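Local structure of putative heme binding protein (Tannerella forsythia, 6EU8) at residues A[38-41]-A[42-46]; A[117-120]-A[121-124]; A[59-62]-A[63-66]; A[72-75]-A[76-79]. The protein probably binds heme as a member of the HmuY-like family, with heme-binding properties that differ from those of its Porphyromonas gingivalis relative. All coordinates share one frame; numbering follows the deposited sequence.

Interaction 1: residues A[38-41]-A[42-46]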
ATOM      1  N   HIS A  38      -8.147  -5.842  -7.592  1.00 28.10           N
ATOM      2  CA  HIS A  38      -8.066  -5.877  -9.064  1.00 26.40           C
ATOM      3  C   HIS A  38      -6.624  -6.063  -9.520  1.00 24.82           C
ATOM      4  O   HIS A  38      -5.692  -5.565  -8.879  1.00 24.45           O
ATOM      5  CB  HIS A  38      -8.532  -4.574  -9.693  1.00 26.67           C
ATOM      6  CG  HIS A  38      -9.961  -4.229  -9.407  1.00 29.59           C
ATOM      7  ND1 HIS A  38     -11.001  -4.688 -10.187  1.00 33.18           N
ATOM      8  CD2 HIS A  38     -10.519  -3.496  -8.419  1.00 30.36           C
ATOM      9  CE1 HIS A  38     -12.142  -4.226  -9.703  1.00 32.12           C
ATOM     10  NE2 HIS A  38     -11.881  -3.506  -8.625  1.00 33.43           N
ATOM     11  N   ARG A  39      -6.443  -6.772 -10.627  1.00 24.37           N
ATOM     12  CA  ARG A  39      -5.147  -6.913 -11.285  1.00 22.45           C
ATOM     13  C   ARG A  39      -4.598  -5.534 -11.685  1.00 22.47           C
ATOM     14  O   ARG A  39      -5.345  -4.680 -12.177  1.00 22.30           O
ATOM     15  CB  ARG A  39      -5.294  -7.804 -12.540  1.00 24.03           C
ATOM     16  CG  ARG A  39      -4.020  -8.066 -13.335  1.00 24.81           C
ATOM     17  CD  ARG A  39      -4.323  -8.935 -14.566  1.00 25.54           C
ATOM     18  NE  ARG A  39      -3.183  -9.209 -15.441  1.00 26.59           N
ATOM     19  CZ  ARG A  39      -2.643  -8.349 -16.296  1.00 24.22           C
ATOM     20  NH1 ARG A  39      -3.131  -7.131 -16.385  1.00 23.75           N
ATOM     21  NH2 ARG A  39      -1.603  -8.706 -17.047  1.00 24.73           N
ATOM     22  N   ASP A  40      -3.313  -5.305 -11.426  1.00 21.54           N
ATOM     23  CA  ASP A  40      -2.615  -4.063 -11.832  1.00 20.56           C
ATOM     24  C   ASP A  40      -2.947  -3.689 -13.278  1.00 20.46           C
ATOM     25  O   ASP A  40      -2.947  -4.572 -14.146  1.00 21.29           O
ATOM     26  CB  ASP A  40      -1.099  -4.219 -11.577  1.00 20.40           C
ATOM     27  CG  ASP A  40      -0.287  -3.018 -12.023  1.00 21.24           C
ATOM     28  OD1 ASP A  40      -0.039  -2.904 -13.239  1.00 21.22           O
ATOM     29  OD2 ASP A  40       0.104  -2.192 -11.145  1.00 22.87           O
ATOM     30  N   PHE A  41      -3.230  -2.391 -13.519  1.00 21.35           N
ATOM     31  CA  PHE A  41      -3.737  -1.867 -14.815  1.00 21.78           C
ATOM     32  C   PHE A  41      -2.683  -1.371 -15.817  1.00 22.99           C
ATOM     33  O   PHE A  41      -3.035  -0.907 -16.916  1.00 24.48           O
ATOM     34  CB  PHE A  41      -4.785  -0.717 -14.568  1.00 23.56           C
ATOM     35  CG  PHE A  41      -5.942  -1.105 -13.660  1.00 23.75           C
ATOM     36  CD1 PHE A  41      -6.816  -2.121 -14.015  1.00 25.44           C
ATOM     37  CD2 PHE A  41      -6.162  -0.464 -12.452  1.00 24.99           C
ATOM     38  CE1 PHE A  41      -7.888  -2.476 -13.199  1.00 25.31           C
ATOM     39  CE2 PHE A  41      -7.216  -0.842 -11.605  1.00 24.94           C
ATOM     40  CZ  PHE A  41      -8.068  -1.865 -11.988  1.00 26.08           C
ATOM     41  N   SER A  42      -1.387  -1.494 -15.500  1.00 20.18           N
ATOM     42  CA  SER A  42      -0.343  -0.994 -16.380  1.00 20.37           C
ATOM     43  C   SER A  42       0.001  -2.003 -17.505  1.00 19.34           C
ATOM     44  O   SER A  42      -0.403  -3.162 -17.448  1.00 21.13           O
ATOM     45  CB  SER A  42       0.893  -0.626 -15.557  1.00 21.09           C
ATOM     46  OG  SER A  42       1.577  -1.762 -15.083  1.00 21.84           O
ATOM     47  N   GLU A  43       0.754  -1.546 -18.506  1.00 20.58           N
ATOM     48  CA  GLU A  43       1.370  -2.476 -19.446  1.00 20.97           C
ATOM     49  C   GLU A  43       2.519  -3.194 -18.682  1.00 21.17           C
ATOM     50  O   GLU A  43       3.339  -2.546 -18.053  1.00 23.07           O
ATOM     51  CB  GLU A  43       1.897  -1.777 -20.708  1.00 22.29           C
ATOM     52  CG  GLU A  43       2.503  -2.756 -21.691  1.00 23.44           C
ATOM     53  CD  GLU A  43       2.924  -2.086 -22.979  1.00 25.18           C
ATOM     54  OE1 GLU A  43       4.055  -1.537 -23.046  1.00 25.25           O
ATOM     55  OE2 GLU A  43       2.063  -2.082 -23.902  1.00 28.56           O
ATOM     56  N   TRP A  44       2.520  -4.527 -18.704  1.00 22.33           N
ATOM     57  CA  TRP A  44       3.562  -5.264 -17.948  1.00 22.11           C
ATOM     58  C   TRP A  44       4.737  -5.579 -18.858  1.00 23.47           C
ATOM     59  O   TRP A  44       4.561  -5.818 -20.062  1.00 22.65           O
ATOM     60  CB  TRP A  44       3.003  -6.522 -17.349  1.00 22.41           C
ATOM     61  CG  TRP A  44       1.992  -6.346 -16.224  1.00 22.30           C
ATOM     62  CD1 TRP A  44       1.463  -5.169 -15.740  1.00 21.90           C
ATOM     63  CD2 TRP A  44       1.333  -7.394 -15.519  1.00 22.07           C
ATOM     64  NE1 TRP A  44       0.551  -5.442 -14.742  1.00 21.22           N
ATOM     65  CE2 TRP A  44       0.457  -6.797 -14.577  1.00 23.23           C
ATOM     66  CE3 TRP A  44       1.435  -8.792 -15.559  1.00 24.58           C
ATOM     67  CZ2 TRP A  44      -0.357  -7.558 -13.711  1.00 23.43           C
ATOM     68  CZ3 TRP A  44       0.633  -9.545 -14.713  1.00 24.26           C
ATOM     69  CH2 TRP A  44      -0.222  -8.934 -13.777  1.00 25.38           C
ATOM     70  N   HIS A  45       5.933  -5.555 -18.275  1.00 23.03           N
ATOM     71  CA  HIS A  45       7.172  -5.642 -19.031  1.00 23.20           C
ATOM     72  C   HIS A  45       8.008  -6.797 -18.482  1.00 23.43           C
ATOM     73  O   HIS A  45       8.332  -6.825 -17.269  1.00 24.04           O
ATOM     74  CB  HIS A  45       7.925  -4.317 -19.004  1.00 23.48           C
ATOM     75  CG  HIS A  45       7.210  -3.217 -19.755  1.00 22.45           C
ATOM     76  ND1 HIS A  45       7.379  -1.890 -19.470  1.00 23.66           N
ATOM     77  CD2 HIS A  45       6.361  -3.277 -20.809  1.00 23.12           C
ATOM     78  CE1 HIS A  45       6.627  -1.164 -20.288  1.00 24.61           C
ATOM     79  NE2 HIS A  45       5.991  -1.986 -21.104  1.00 23.36           N
ATOM     80  N   VAL A  46       8.296  -7.759 -19.377  1.00 24.58           N
ATOM     81  CA  VAL A  46       9.130  -8.942 -19.022  1.00 25.23           C
ATOM     82  C   VAL A  46      10.580  -8.546 -19.207  1.00 27.43           C
ATOM     83  O   VAL A  46      10.995  -8.107 -20.289  1.00 25.83           O
ATOM     84  CB  VAL A  46       8.760 -10.166 -19.876  1.00 26.25           C
ATOM     85  CG1 VAL A  46       9.656 -11.374 -19.569  1.00 28.95           C
ATOM     86  CG2 VAL A  46       7.321 -10.554 -19.681  1.00 26.67           C
TER
HETATM   87  O   HOH W   1      -2.805  -4.318 -16.952  1.00 22.61           O
HETATM   88  O   HOH W   2      -0.564  -6.259 -18.261  1.00 23.92           O
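The indole of W44 carries the guanidinium of R39 flat over one face, while its N-H edge is tied to D40. Arginine and ring planes are 18° apart and their centres are 3.6 Å apart, a stacked cation-pi pair. NH2 of R39 lies over the benzene half, 3.3 Å from CZ3 of W44, and NE sits above CH2. R39 achieves this with a chain extended from CG to NE, CG anti to the backbone N (chi1 -179°), and the methylene CG itself rests near CZ2. At the guanidinium edge NH2 of R39 donates to a water at 2.9 Å, which also lies within hydrogen-bonding distance of S42 O.

Beside the stack, at the indole N-H edge, a single carboxylate oxygen of D40 takes three donors. S42 OG lies 2.7 Å from D40 OD1 on the syn lone pair, S42 N approaches that oxygen at 3.0 Å from above the carboxylate plane, and W44 NE1 meets it from the anti side at 3.0 Å, nearly within its own ring plane. The second oxygen, OD2, is bound by W25 of the neighbouring strand 24-28, so the buried carboxylate is held at both ends and its rotation fixed. The bond from S42 N to D40 OD1 closes an Asx turn, reinforced by the seryl hydroxyl, within the connection that leads from strand 35-39 of one sheet to strand 44-48 of another.

Interaction 2: residues A[117-120]-A[121-124]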
ATOM      1  N   GLY A 117       5.266 -10.269 -11.326  1.00 24.74           N
ATOM      2  CA  GLY A 117       5.421 -11.704 -11.669  1.00 26.53           C
ATOM      3  C   GLY A 117       6.817 -12.128 -11.228  1.00 27.89           C
ATOM      4  O   GLY A 117       7.826 -11.586 -11.702  1.00 26.90           O
ATOM      5  N   PHE A 118       6.845 -13.099 -10.311  1.00 30.23           N
ATOM      6  CA  PHE A 118       8.098 -13.551  -9.691  1.00 34.60           C
ATOM      7  C   PHE A 118       8.020 -15.026  -9.277  1.00 33.13           C
ATOM      8  O   PHE A 118       7.141 -15.404  -8.504  1.00 32.66           O
ATOM      9  CB  PHE A 118       8.374 -12.690  -8.462  1.00 37.11           C
ATOM     10  CG  PHE A 118       9.562 -13.146  -7.660  1.00 43.98           C
ATOM     11  CD1 PHE A 118      10.825 -13.180  -8.242  1.00 45.95           C
ATOM     12  CD2 PHE A 118       9.415 -13.555  -6.334  1.00 45.03           C
ATOM     13  CE1 PHE A 118      11.932 -13.619  -7.522  1.00 48.75           C
ATOM     14  CE2 PHE A 118      10.517 -13.978  -5.608  1.00 49.45           C
ATOM     15  CZ  PHE A 118      11.775 -14.017  -6.206  1.00 48.77           C
ATOM     16  N   ASN A 119       8.953 -15.836  -9.787  1.00 30.20           N
ATOM     17  CA  ASN A 119       9.123 -17.246  -9.335  1.00 31.30           C
ATOM     18  C   ASN A 119      10.554 -17.696  -9.528  1.00 30.95           C
ATOM     19  O   ASN A 119      11.295 -17.052 -10.294  1.00 30.28           O
ATOM     20  CB  ASN A 119       8.156 -18.174 -10.039  1.00 30.81           C
ATOM     21  CG  ASN A 119       8.375 -18.258 -11.547  1.00 32.54           C
ATOM     22  OD1 ASN A 119       9.230 -19.006 -12.035  1.00 33.90           O
ATOM     23  ND2 ASN A 119       7.536 -17.555 -12.302  1.00 36.56           N
ATOM     24  N   MET A 120      10.943 -18.796  -8.857  1.00 30.70           N
ATOM     25  CA  MET A 120      12.358 -19.176  -8.894  0.70 30.65           C
ATOM     26  C   MET A 120      12.803 -19.772 -10.227  1.00 30.02           C
ATOM     27  O   MET A 120      13.921 -19.474 -10.639  1.00 30.75           O
ATOM     28  CB  MET A 120      12.764 -20.080  -7.727  0.70 32.43           C
ATOM     29  CG  MET A 120      12.739 -19.401  -6.367  0.70 32.61           C
ATOM     30  SD  MET A 120      13.719 -17.893  -6.086  0.70 35.18           S
ATOM     31  CE  MET A 120      15.361 -18.490  -6.522  0.70 31.36           C
ATOM     32  N   ALA A 121      11.958 -20.534 -10.909  1.00 30.22           N
ATOM     33  CA  ALA A 121      12.349 -21.123 -12.216  1.00 31.27           C
ATOM     34  C   ALA A 121      12.678 -20.027 -13.233  1.00 32.11           C
ATOM     35  O   ALA A 121      13.719 -20.068 -13.893  1.00 33.32           O
ATOM     36  CB  ALA A 121      11.276 -22.056 -12.762  1.00 34.23           C
ATOM     37  N   ASP A 122      11.820 -19.004 -13.311  1.00 30.14           N
ATOM     38  CA  ASP A 122      12.111 -17.852 -14.167  1.00 30.09           C
ATOM     39  C   ASP A 122      13.295 -17.010 -13.690  1.00 25.57           C
ATOM     40  O   ASP A 122      14.099 -16.566 -14.506  1.00 28.86           O
ATOM     41  CB  ASP A 122      10.853 -16.974 -14.351  1.00 32.05           C
ATOM     42  CG  ASP A 122       9.777 -17.657 -15.200  1.00 35.41           C
ATOM     43  OD1 ASP A 122      10.074 -18.651 -15.903  1.00 39.64           O
ATOM     44  OD2 ASP A 122       8.614 -17.204 -15.162  1.00 38.30           O
ATOM     45  N   MET A 123      13.433 -16.834 -12.374  1.00 26.12           N
ATOM     46  CA  MET A 123      14.544 -16.068 -11.822  1.00 26.86           C
ATOM     47  C   MET A 123      15.902 -16.692 -12.184  1.00 26.27           C
ATOM     48  O   MET A 123      16.843 -15.978 -12.538  1.00 26.10           O
ATOM     49  CB  MET A 123      14.407 -15.952 -10.308  1.00 30.66           C
ATOM     50  CG  MET A 123      15.273 -14.895  -9.697  1.00 34.95           C
ATOM     51  SD  MET A 123      15.045 -13.209 -10.387  0.50 33.69           S
ATOM     52  CE  MET A 123      16.505 -12.999 -11.399  0.25 32.37           C
ATOM     53  N   MET A 124      15.971 -18.017 -12.140  1.00 30.01           N
ATOM     54  CA  MET A 124      17.209 -18.724 -12.533  1.00 30.80           C
ATOM     55  C   MET A 124      17.536 -18.600 -14.017  1.00 32.29           C
ATOM     56  O   MET A 124      18.692 -18.815 -14.402  1.00 33.36           O
ATOM     57  CB  MET A 124      17.150 -20.210 -12.112  1.00 30.18           C
ATOM     58  CG  MET A 124      17.052 -20.407 -10.612  1.00 33.41           C
ATOM     59  SD  MET A 124      18.361 -19.657  -9.619  1.00 32.13           S
ATOM     60  CE  MET A 124      19.796 -20.629 -10.136  1.00 38.10           C
TER
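An N-cap starts the short helix after strand 115-117, with N119 in the capping position and D122 as its partner one turn on. The amide oxygen OD1 of N119 accepts D122 N at 2.9 Å in a nearly straight bond, 171° at the hydrogen, although the donor stands above the carbonyl plane rather than on a lone pair. The same side chain answers through its other branch: ND2 of N119 donates to D122 OD2 at 3.1 Å, coming from above the carboxylate plane, with amide and carboxylate turned 55° against each other. Placing CG of N119 between its backbone N and carbonyl carbon (chi1 64°) brings the amide round to face the opening turn.

The backbone then takes over. N119 O accepts M123 N at 3.0 Å, and M120 O accepts M124 N at 2.9 Å. F118 offers its ring edge to M123, CE1 of F118 lying 4.2 Å from CG of M123, a loose apolar contact. M123 and D122 also touch F128 and K127 of strand 127-136, so the helix is seated beside the strand that follows it. This is an asparagine N-cap, its side chain accepting the N-H of the residue three positions on, at the start of a short helix in a surface connection between antiparallel strands.

Interaction 3: residues A[59-62]-A[63-66]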
ATOM      1  N   LYS A  59      -4.591  -4.212 -19.236  1.00 26.75           N
ATOM      2  CA  LYS A  59      -5.983  -4.683 -19.146  0.50 28.84           C
ATOM      3  C   LYS A  59      -6.762  -3.910 -18.093  1.00 29.48           C
ATOM      4  O   LYS A  59      -6.279  -3.680 -16.982  1.00 27.73           O
ATOM      5  CB  LYS A  59      -6.014  -6.185 -18.858  0.50 31.03           C
ATOM      6  CG  LYS A  59      -5.599  -7.031 -20.055  0.50 31.57           C
ATOM      7  CD  LYS A  59      -5.144  -8.426 -19.664  0.50 32.47           C
ATOM      8  CE  LYS A  59      -4.379  -9.100 -20.801  0.50 34.84           C
ATOM      9  NZ  LYS A  59      -2.902  -8.914 -20.701  0.50 34.03           N
ATOM     10  N   GLY A  60      -8.001  -3.534 -18.428  1.00 29.35           N
ATOM     11  CA  GLY A  60      -8.822  -2.724 -17.534  1.00 29.31           C
ATOM     12  C   GLY A  60      -8.334  -1.301 -17.298  1.00 29.56           C
ATOM     13  O   GLY A  60      -7.482  -0.779 -18.013  1.00 32.35           O
ATOM     14  N   SER A  61      -8.894  -0.680 -16.273  1.00 31.81           N
ATOM     15  CA  SER A  61      -8.504   0.646 -15.830  1.00 33.73           C
ATOM     16  C   SER A  61      -9.091   0.931 -14.448  1.00 32.17           C
ATOM     17  O   SER A  61      -9.956   0.193 -13.940  1.00 33.26           O
ATOM     18  CB  SER A  61      -8.961   1.733 -16.806  1.00 37.40           C
ATOM     19  OG  SER A  61     -10.335   2.016 -16.609  1.00 38.53           O
ATOM     20  N   GLU A  62      -8.628   2.014 -13.840  1.00 33.38           N
ATOM     21  CA  GLU A  62      -9.124   2.431 -12.525  1.00 36.22           C
ATOM     22  C   GLU A  62     -10.630   2.742 -12.513  1.00 37.77           C
ATOM     23  O   GLU A  62     -11.248   2.708 -11.453  1.00 37.24           O
ATOM     24  CB  GLU A  62      -8.306   3.602 -11.963  1.00 36.45           C
ATOM     25  CG  GLU A  62      -6.887   3.185 -11.535  1.00 37.05           C
ATOM     26  CD  GLU A  62      -6.158   4.237 -10.708  1.00 39.68           C
ATOM     27  OE1 GLU A  62      -6.764   5.286 -10.396  1.00 42.83           O
ATOM     28  OE2 GLU A  62      -4.979   4.005 -10.348  1.00 35.34           O
ATOM     29  N   ALA A  63     -11.220   2.997 -13.686  1.00 39.34           N
ATOM     30  CA  ALA A  63     -12.686   3.073 -13.796  1.00 40.39           C
ATOM     31  C   ALA A  63     -13.414   1.778 -13.410  1.00 40.29           C
ATOM     32  O   ALA A  63     -14.593   1.818 -13.057  1.00 44.11           O
ATOM     33  CB  ALA A  63     -13.093   3.520 -15.200  1.00 41.56           C
ATOM     34  N   ASP A  64     -12.720   0.638 -13.456  1.00 35.73           N
ATOM     35  CA  ASP A  64     -13.258  -0.636 -12.956  1.00 35.67           C
ATOM     36  C   ASP A  64     -13.430  -0.718 -11.439  1.00 39.95           C
ATOM     37  O   ASP A  64     -14.032  -1.676 -10.950  1.00 42.24           O
ATOM     38  CB  ASP A  64     -12.379  -1.810 -13.400  1.00 38.02           C
ATOM     39  CG  ASP A  64     -12.238  -1.910 -14.913  1.00 38.78           C
ATOM     40  OD1 ASP A  64     -13.083  -1.359 -15.626  1.00 45.07           O
ATOM     41  OD2 ASP A  64     -11.287  -2.556 -15.393  1.00 38.86           O
ATOM     42  N   ILE A  65     -12.873   0.243 -10.698  1.00 37.10           N
ATOM     43  CA  ILE A  65     -13.009   0.274  -9.243  1.00 37.39           C
ATOM     44  C   ILE A  65     -14.329   0.970  -8.914  1.00 37.07           C
ATOM     45  O   ILE A  65     -14.506   2.145  -9.227  1.00 40.04           O
ATOM     46  CB  ILE A  65     -11.854   1.036  -8.538  1.00 34.54           C
ATOM     47  CG1 ILE A  65     -10.474   0.497  -8.953  1.00 32.38           C
ATOM     48  CG2 ILE A  65     -12.032   0.941  -7.021  1.00 35.33           C
ATOM     49  CD1 ILE A  65      -9.336   1.443  -8.628  1.00 32.22           C
ATOM     50  N   LYS A  66     -15.244   0.252  -8.275  1.00 41.26           N
ATOM     51  CA  LYS A  66     -16.584   0.813  -7.991  1.00 43.27           C
ATOM     52  C   LYS A  66     -16.656   1.650  -6.704  1.00 43.83           C
ATOM     53  O   LYS A  66     -17.356   2.675  -6.668  1.00 44.30           O
ATOM     54  CB  LYS A  66     -17.632  -0.306  -7.988  1.00 45.54           C
ATOM     55  CG  LYS A  66     -17.581  -1.218  -9.211  1.00 48.64           C
ATOM     56  CD  LYS A  66     -17.444  -0.434 -10.518  1.00 52.34           C
ATOM     57  CE  LYS A  66     -17.659  -1.305 -11.748  1.00 54.09           C
ATOM     58  NZ  LYS A  66     -17.380  -0.546 -13.001  1.00 56.30           N
TER
HETATM   59  O   HOH W   3     -11.919   0.164 -17.618  1.00 49.33           O
HETATM   60  O   HOH W   4     -12.554   4.553 -10.011  1.00 49.78           O
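S61 and D64 bind each other across a short 3-10 segment in the surface loop between strands 51-56 and 71-74. The backbone bond from D64 N to S61 O, 2.8 Å, closes the first turn, and I65 N to E62 O, 3.0 Å, continues it. Side chains reinforce the start: S61 OG accepts A63 N at 3.2 Å in a bent bond of 136°, an ST turn, which the hydroxyl can make because it sits between its own backbone N and carbonyl carbon (chi1 79°). In return D64 OD2 accepts S61 N at 3.2 Å, met from well above the carboxylate plane, and comes close against CA of G60. That glycine, with a positive phi of 67°, leads the chain into the turn.

Further out, E62 and I65 run side by side, CB of E62 being 4.1 Å from CD1 of I65. The E62 carboxylate continues past this contact to a salt bridge with R79, whereas I65 packs on E36 and H38 of strand 35-39. The ring of F41 touches both E62 and D64, where the loop meets the connection after that strand. A water joins the side chains of S61 and D64, lying 2.6 Å from S61 OG and donating to D64 OD1 at 2.8 Å.

Interaction 4: residues A[72-75]-A[76-79]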
ATOM      1  N   ALA A  72      -4.253   1.859  -0.986  1.00 21.74           N
ATOM      2  CA  ALA A  72      -4.184   0.576  -1.704  1.00 21.95           C
ATOM      3  C   ALA A  72      -2.859  -0.117  -1.431  1.00 21.30           C
ATOM      4  O   ALA A  72      -1.836   0.542  -1.235  1.00 22.53           O
ATOM      5  CB  ALA A  72      -4.386   0.766  -3.186  1.00 21.93           C
ATOM      6  N   ILE A  73      -2.920  -1.452  -1.410  1.00 21.04           N
ATOM      7  CA  ILE A  73      -1.820  -2.292  -0.950  1.00 20.69           C
ATOM      8  C   ILE A  73      -1.512  -3.362  -2.028  1.00 20.87           C
ATOM      9  O   ILE A  73      -2.415  -4.047  -2.530  1.00 20.37           O
ATOM     10  CB  ILE A  73      -2.161  -2.952   0.418  1.00 20.72           C
ATOM     11  CG1 ILE A  73      -2.549  -1.877   1.468  1.00 22.56           C
ATOM     12  CG2 ILE A  73      -0.983  -3.812   0.924  1.00 22.48           C
ATOM     13  CD1 ILE A  73      -2.923  -2.468   2.816  1.00 22.77           C
ATOM     14  N   HIS A  74      -0.212  -3.488  -2.371  1.00 19.69           N
ATOM     15  CA  HIS A  74       0.321  -4.524  -3.263  1.00 20.62           C
ATOM     16  C   HIS A  74       1.545  -5.085  -2.559  1.00 20.61           C
ATOM     17  O   HIS A  74       2.505  -4.378  -2.397  1.00 20.65           O
ATOM     18  CB  HIS A  74       0.731  -3.938  -4.615  1.00 20.77           C
ATOM     19  CG  HIS A  74       1.714  -4.790  -5.396  1.00 20.34           C
ATOM     20  ND1 HIS A  74       3.081  -4.697  -5.236  1.00 20.76           N
ATOM     21  CD2 HIS A  74       1.513  -5.722  -6.362  1.00 21.85           C
ATOM     22  CE1 HIS A  74       3.677  -5.547  -6.046  1.00 22.13           C
ATOM     23  NE2 HIS A  74       2.749  -6.176  -6.740  1.00 19.99           N
ATOM     24  N   ARG A  75       1.524  -6.374  -2.156  1.00 20.85           N
ATOM     25  CA  ARG A  75       2.600  -6.894  -1.311  1.00 20.11           C
ATOM     26  C   ARG A  75       2.857  -5.921  -0.141  1.00 19.56           C
ATOM     27  O   ARG A  75       1.903  -5.692   0.597  1.00 20.63           O
ATOM     28  CB  ARG A  75       3.843  -7.189  -2.149  1.00 19.99           C
ATOM     29  CG  ARG A  75       3.662  -8.252  -3.237  1.00 20.16           C
ATOM     30  CD  ARG A  75       3.578  -9.718  -2.740  1.00 21.83           C
ATOM     31  NE  ARG A  75       4.682 -10.060  -1.847  1.00 22.80           N
ATOM     32  CZ  ARG A  75       4.853 -11.256  -1.254  1.00 24.20           C
ATOM     33  NH1 ARG A  75       3.983 -12.225  -1.432  1.00 25.13           N
ATOM     34  NH2 ARG A  75       5.882 -11.445  -0.441  1.00 26.37           N
ATOM     35  N   PHE A  76       4.067  -5.378   0.049  1.00 20.26           N
ATOM     36  CA  PHE A  76       4.303  -4.399   1.139  1.00 19.83           C
ATOM     37  C   PHE A  76       4.332  -2.957   0.631  1.00 19.60           C
ATOM     38  O   PHE A  76       4.643  -2.019   1.398  1.00 20.52           O
ATOM     39  CB  PHE A  76       5.563  -4.746   1.952  1.00 21.42           C
ATOM     40  CG  PHE A  76       5.510  -6.077   2.691  1.00 21.69           C
ATOM     41  CD1 PHE A  76       4.311  -6.670   3.105  1.00 21.68           C
ATOM     42  CD2 PHE A  76       6.707  -6.740   2.964  1.00 23.46           C
ATOM     43  CE1 PHE A  76       4.303  -7.870   3.797  1.00 22.93           C
ATOM     44  CE2 PHE A  76       6.689  -7.967   3.656  1.00 22.39           C
ATOM     45  CZ  PHE A  76       5.512  -8.508   4.059  1.00 22.75           C
ATOM     46  N   ASP A  77       4.026  -2.783  -0.656  1.00 20.03           N
ATOM     47  CA  ASP A  77       3.887  -1.429  -1.259  1.00 20.46           C
ATOM     48  C   ASP A  77       2.528  -0.825  -0.883  1.00 20.42           C
ATOM     49  O   ASP A  77       1.486  -1.479  -0.999  1.00 19.41           O
ATOM     50  CB  ASP A  77       3.945  -1.523  -2.775  1.00 20.79           C
ATOM     51  CG  ASP A  77       5.181  -2.214  -3.281  1.00 21.62           C
ATOM     52  OD1 ASP A  77       6.288  -1.700  -3.038  1.00 24.40           O
ATOM     53  OD2 ASP A  77       5.063  -3.261  -3.963  1.00 23.47           O
ATOM     54  N   ILE A  78       2.549   0.438  -0.451  1.00 20.52           N
ATOM     55  CA  ILE A  78       1.334   1.162  -0.012  1.00 22.00           C
ATOM     56  C   ILE A  78       1.251   2.448  -0.814  1.00 20.63           C
ATOM     57  O   ILE A  78       2.259   3.200  -0.897  1.00 21.83           O
ATOM     58  CB  ILE A  78       1.363   1.577   1.478  1.00 22.50           C
ATOM     59  CG1 ILE A  78       1.904   0.466   2.364  1.00 26.79           C
ATOM     60  CG2 ILE A  78      -0.028   2.021   1.933  1.00 23.39           C
ATOM     61  CD1 ILE A  78       1.036  -0.722   2.431  1.00 27.14           C
ATOM     62  N   ARG A  79       0.098   2.690  -1.449  1.00 21.17           N
ATOM     63  CA  ARG A  79      -0.162   3.986  -2.098  1.00 22.08           C
ATOM     64  C   ARG A  79      -1.441   4.603  -1.539  1.00 23.12           C
ATOM     65  O   ARG A  79      -2.195   3.972  -0.810  1.00 22.51           O
ATOM     66  CB  ARG A  79      -0.260   3.866  -3.617  1.00 23.29           C
ATOM     67  CG  ARG A  79      -1.492   3.122  -4.101  1.00 22.78           C
ATOM     68  CD  ARG A  79      -1.740   3.282  -5.582  1.00 24.79           C
ATOM     69  NE  ARG A  79      -2.196   4.638  -5.898  1.00 25.85           N
ATOM     70  CZ  ARG A  79      -2.872   4.974  -6.991  1.00 26.25           C
ATOM     71  NH1 ARG A  79      -3.193   4.074  -7.917  1.00 27.19           N
ATOM     72  NH2 ARG A  79      -3.251   6.264  -7.132  1.00 27.59           N
TER
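H74 and D77 lie side by side on the same face of a tight hairpin, imidazole and carboxylate nearly coplanar at 14°. ND1 of H74 donates to D77 OD2 at 2.8 Å, somewhat bent, 152° at the hydrogen, and the carboxylate uses its anti lone pair while staying in the plane of the ring. The histidine is brought alongside by a CG anti to its backbone N (chi1 159°), and CG of R75 lies 3.9 Å above one face of the H74 ring, near the rim.

Farther from the turn on this face, CB of A72 meets CG of R79 at 3.8 Å. On the opposite face I73 and I78 point the same way, and CD1 of I78 touches CG1 of I73 at 3.9 Å, packing within a non-hydrogen-bonded pair. The strands are joined by hydrogen-bonded pairs A72-R79 and H74-D77, the latter framing a type II' turn in which R75 takes a positive phi. Beside it, the rings of F76 and W143 meet edge-to-face. The R75 guanidinium bonds T20 O and a malonate ion, probably from the crystallisation liquor, while R79 forms a salt bridge with E62.

H74 also hydrogen-bonds Y22 O through NE2, so both ring nitrogens have oxygen partners; together with the adjacent D77 carboxylate this would favour a protonated imidazole, held rigid at both ends in a buried setting.

Along the chain the order is interaction 1, interaction 3, interaction 4 and interaction 2. Interactions 1 and 4 both reach the four-stranded antiparallel sheet, interaction 1 on edge strand 35-39 and interaction 4 on the 71-74/77-80 hairpin, with centres about 15 Å apart. Interaction 3, in the loop between strands 51-56 and 71-74, touches both: the F41 ring packs against its backbone, and E62 OE2 meets R79 NH1 at 3.0 Å in a salt bridge. Interaction 2 stands apart, its centre about 28 Å from that of interaction 3 and 17 Å from that of interaction 1, although both 44-48 and 115-117 pair with strand 127-136. Interactions 1, 3 and 4 thus cluster round the smaller sheet, interaction 1 bridging it to the larger, where interaction 2 lies.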